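Local coordinates for protein serine protease pet (Escherichia coli, PDB 4OM9) that acts as a secreted serine protease and enterotoxin of enteroaggregative E. coli, an autotransporter passenger that probably cleaves the host cytoskeletal protein alpha-fodrin, at residues Tyr324-Ala328 / Val349-Ile353. Sequence-based numbering, arbitrary orientation.
Sequences YTVSA and VDWNI
Parallel strands one coil apart in a beta-helix are joined by backbone ladders in which alternate residues of each strand do the bonding, and residues 324-328 and 349-353 offer an example. Residues 324-328 and 349-351 are extended, Asn352 (phi/psi -114/46) not; the axes approach to 4.5 Å at 10°, with Tyr324 level with Val349, Thr325 with Asp350 and Val326 with Trp351. Tyr324, backbone-bonded also to Thr348, gives the first rung here: its O accepts from Asp350 N at 2.7 Å and takes a CA-H...O contact from Val349 CA at 3.4 Å. With chi1 m, its ring leads away from the neighbouring strand, the hydroxyl bonding to Asp319 and the backbone N of Gly300; its CB lies 4.2 Å from Val349 CG2. Thr325 turns to the opposite, partly exposed face beside Asp350: a water sits 2.9 Å from Thr325 OG1 and donates weakly to Asp350 OD2 at 3.3 Å, while that carboxylate pairs with Lys323. Val326 supplies the next two rungs, its N donating to Asp350 O (2.9 Å) and its O accepting from Asn352 N (2.9 Å, 138°). In the right-handed beta-helical stalk of such passenger domains, equivalent strands of successive coils stack thus and like positions pile up inside. Accordingly, Val326 (chi1 t) points inward, CG2 lying 4.0 Å from both Val349 CG1 and Trp351 CE3, and CG1 3.5 Å from Ile353 CD1. Beyond Ser327, which bonds through its backbone to the preceding coil at Ile303 and Leu305, Ala328 N lies 3.7 Å from CG2 of Ile353 (chi1 p), whose side chain touches Val334 and Phe336.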
ATOM      1  N   TYR A 324     -24.894 -19.800 -25.122  1.00 49.48           N
ATOM      2  CA  TYR A 324     -25.945 -19.125 -25.883  1.00 50.44           C
ATOM      3  C   TYR A 324     -25.373 -18.219 -26.965  1.00 49.69           C
ATOM      4  O   TYR A 324     -24.309 -17.629 -26.794  1.00 50.65           O
ATOM      5  CB  TYR A 324     -26.823 -18.271 -24.968  1.00 47.20           C
ATOM      6  CG  TYR A 324     -27.666 -19.045 -23.991  1.00 51.64           C
ATOM      7  CD1 TYR A 324     -27.167 -19.393 -22.735  1.00 49.21           C
ATOM      8  CD2 TYR A 324     -28.971 -19.405 -24.307  1.00 51.58           C
ATOM      9  CE1 TYR A 324     -27.946 -20.092 -21.829  1.00 52.30           C
ATOM     10  CE2 TYR A 324     -29.756 -20.099 -23.411  1.00 54.64           C
ATOM     11  CZ  TYR A 324     -29.242 -20.444 -22.174  1.00 56.71           C
ATOM     12  OH  TYR A 324     -30.020 -21.146 -21.290  1.00 56.24           O
ATOM     13  N   THR A 325     -26.094 -18.092 -28.071  1.00 40.77           N
ATOM     14  CA  THR A 325     -25.760 -17.089 -29.068  1.00 38.98           C
ATOM     15  C   THR A 325     -26.991 -16.213 -29.308  1.00 40.38           C
ATOM     16  O   THR A 325     -28.120 -16.692 -29.257  1.00 40.51           O
ATOM     17  CB  THR A 325     -25.279 -17.731 -30.379  1.00 43.04           C
ATOM     18  OG1 THR A 325     -24.073 -18.470 -30.139  1.00 44.69           O
ATOM     19  CG2 THR A 325     -24.982 -16.668 -31.415  1.00 41.94           C
ATOM     20  N   VAL A 326     -26.763 -14.921 -29.507  1.00 34.81           N
ATOM     21  CA  VAL A 326     -27.813 -13.979 -29.850  1.00 33.98           C
ATOM     22  C   VAL A 326     -27.467 -13.363 -31.194  1.00 39.06           C
ATOM     23  O   VAL A 326     -26.473 -12.640 -31.326  1.00 37.87           O
ATOM     24  CB  VAL A 326     -27.974 -12.871 -28.808  1.00 34.76           C
ATOM     25  CG1 VAL A 326     -29.065 -11.905 -29.228  1.00 33.36           C
ATOM     26  CG2 VAL A 326     -28.252 -13.462 -27.409  1.00 32.03           C
ATOM     27  N   SER A 327     -28.285 -13.658 -32.194  1.00 46.78           N
ATOM     28  CA  SER A 327     -27.977 -13.282 -33.568  1.00 48.26           C
ATOM     29  C   SER A 327     -29.132 -12.561 -34.233  1.00 48.92           C
ATOM     30  O   SER A 327     -30.285 -12.707 -33.831  1.00 50.21           O
ATOM     31  CB  SER A 327     -27.624 -14.519 -34.397  1.00 48.34           C
ATOM     32  OG  SER A 327     -26.492 -15.184 -33.877  1.00 53.96           O
ATOM     33  N   ALA A 328     -28.799 -11.787 -35.258  1.00 52.01           N
ATOM     34  CA  ALA A 328     -29.790 -11.232 -36.169  1.00 52.40           C
ATOM     35  C   ALA A 328     -30.042 -12.178 -37.324  1.00 56.61           C
ATOM     36  O   ALA A 328     -29.114 -12.701 -37.940  1.00 60.58           O
ATOM     37  CB  ALA A 328     -29.350  -9.892 -36.694  1.00 52.20           C
ATOM     38  N   VAL A 349     -22.633 -16.085 -23.148  1.00 35.68           N
ATOM     39  CA  VAL A 349     -23.541 -15.578 -24.159  1.00 38.46           C
ATOM     40  C   VAL A 349     -22.800 -14.832 -25.280  1.00 38.79           C
ATOM     41  O   VAL A 349     -22.317 -13.715 -25.077  1.00 34.16           O
ATOM     42  CB  VAL A 349     -24.577 -14.628 -23.545  1.00 34.63           C
ATOM     43  CG1 VAL A 349     -25.511 -14.147 -24.619  1.00 39.17           C
ATOM     44  CG2 VAL A 349     -25.348 -15.328 -22.430  1.00 33.74           C
ATOM     45  N   ASP A 350     -22.728 -15.439 -26.464  1.00 41.11           N
ATOM     46  CA  ASP A 350     -22.137 -14.752 -27.609  1.00 40.97           C
ATOM     47  C   ASP A 350     -23.107 -13.692 -28.099  1.00 40.72           C
ATOM     48  O   ASP A 350     -24.207 -13.979 -28.579  1.00 38.38           O
ATOM     49  CB  ASP A 350     -21.762 -15.727 -28.723  1.00 39.69           C
ATOM     50  CG  ASP A 350     -20.565 -16.574 -28.358  1.00 45.55           C
ATOM     51  OD1 ASP A 350     -19.828 -16.205 -27.418  1.00 46.91           O
ATOM     52  OD2 ASP A 350     -20.353 -17.611 -28.997  1.00 48.69           O
ATOM     53  N   TRP A 351     -22.697 -12.449 -27.932  1.00 36.42           N
ATOM     54  CA  TRP A 351     -23.592 -11.339 -28.141  1.00 35.15           C
ATOM     55  C   TRP A 351     -23.286 -10.774 -29.514  1.00 35.92           C
ATOM     56  O   TRP A 351     -22.383  -9.953 -29.667  1.00 33.66           O
ATOM     57  CB  TRP A 351     -23.430 -10.298 -27.019  1.00 30.46           C
ATOM     58  CG  TRP A 351     -24.332  -9.113 -27.145  1.00 33.28           C
ATOM     59  CD1 TRP A 351     -23.995  -7.878 -27.632  1.00 32.73           C
ATOM     60  CD2 TRP A 351     -25.731  -9.045 -26.793  1.00 30.73           C
ATOM     61  NE1 TRP A 351     -25.098  -7.049 -27.603  1.00 34.76           N
ATOM     62  CE2 TRP A 351     -26.163  -7.733 -27.101  1.00 32.90           C
ATOM     63  CE3 TRP A 351     -26.646  -9.960 -26.272  1.00 31.96           C
ATOM     64  CZ2 TRP A 351     -27.489  -7.324 -26.887  1.00 34.61           C
ATOM     65  CZ3 TRP A 351     -27.960  -9.546 -26.062  1.00 30.93           C
ATOM     66  CH2 TRP A 351     -28.366  -8.238 -26.367  1.00 30.43           C
ATOM     67  N   ASN A 352     -24.022 -11.237 -30.521  1.00 37.11           N
ATOM     68  CA  ASN A 352     -23.765 -10.792 -31.891  1.00 37.99           C
ATOM     69  C   ASN A 352     -24.919  -9.984 -32.452  1.00 37.85           C
ATOM     70  O   ASN A 352     -25.351 -10.199 -33.557  1.00 37.11           O
ATOM     71  CB  ASN A 352     -23.457 -11.971 -32.823  1.00 37.49           C
ATOM     72  CG  ASN A 352     -22.822 -11.516 -34.139  1.00 43.71           C
ATOM     73  OD1 ASN A 352     -22.520 -10.339 -34.310  1.00 37.52           O
ATOM     74  ND2 ASN A 352     -22.640 -12.440 -35.075  1.00 36.69           N
ATOM     75  N   ILE A 353     -25.405  -9.046 -31.654  1.00 33.48           N
ATOM     76  CA  ILE A 353     -26.290  -7.989 -32.130  1.00 35.24           C
ATOM     77  C   ILE A 353     -25.774  -6.753 -31.426  1.00 33.32           C
ATOM     78  O   ILE A 353     -24.838  -6.840 -30.626  1.00 32.10           O
ATOM     79  CB  ILE A 353     -27.790  -8.203 -31.752  1.00 37.98           C
ATOM     80  CG1 ILE A 353     -27.919  -8.247 -30.217  1.00 35.64           C
ATOM     81  CG2 ILE A 353     -28.336  -9.453 -32.369  1.00 38.29           C
ATOM     82  CD1 ILE A 353     -29.355  -8.423 -29.680  1.00 36.12           C
TER
HETATM   83  O   HOH W   1     -21.941 -17.496 -31.895  1.00 57.84           O
HETATM   84  O   HOH W   2     -25.873 -10.509 -36.596  1.00 59.81           O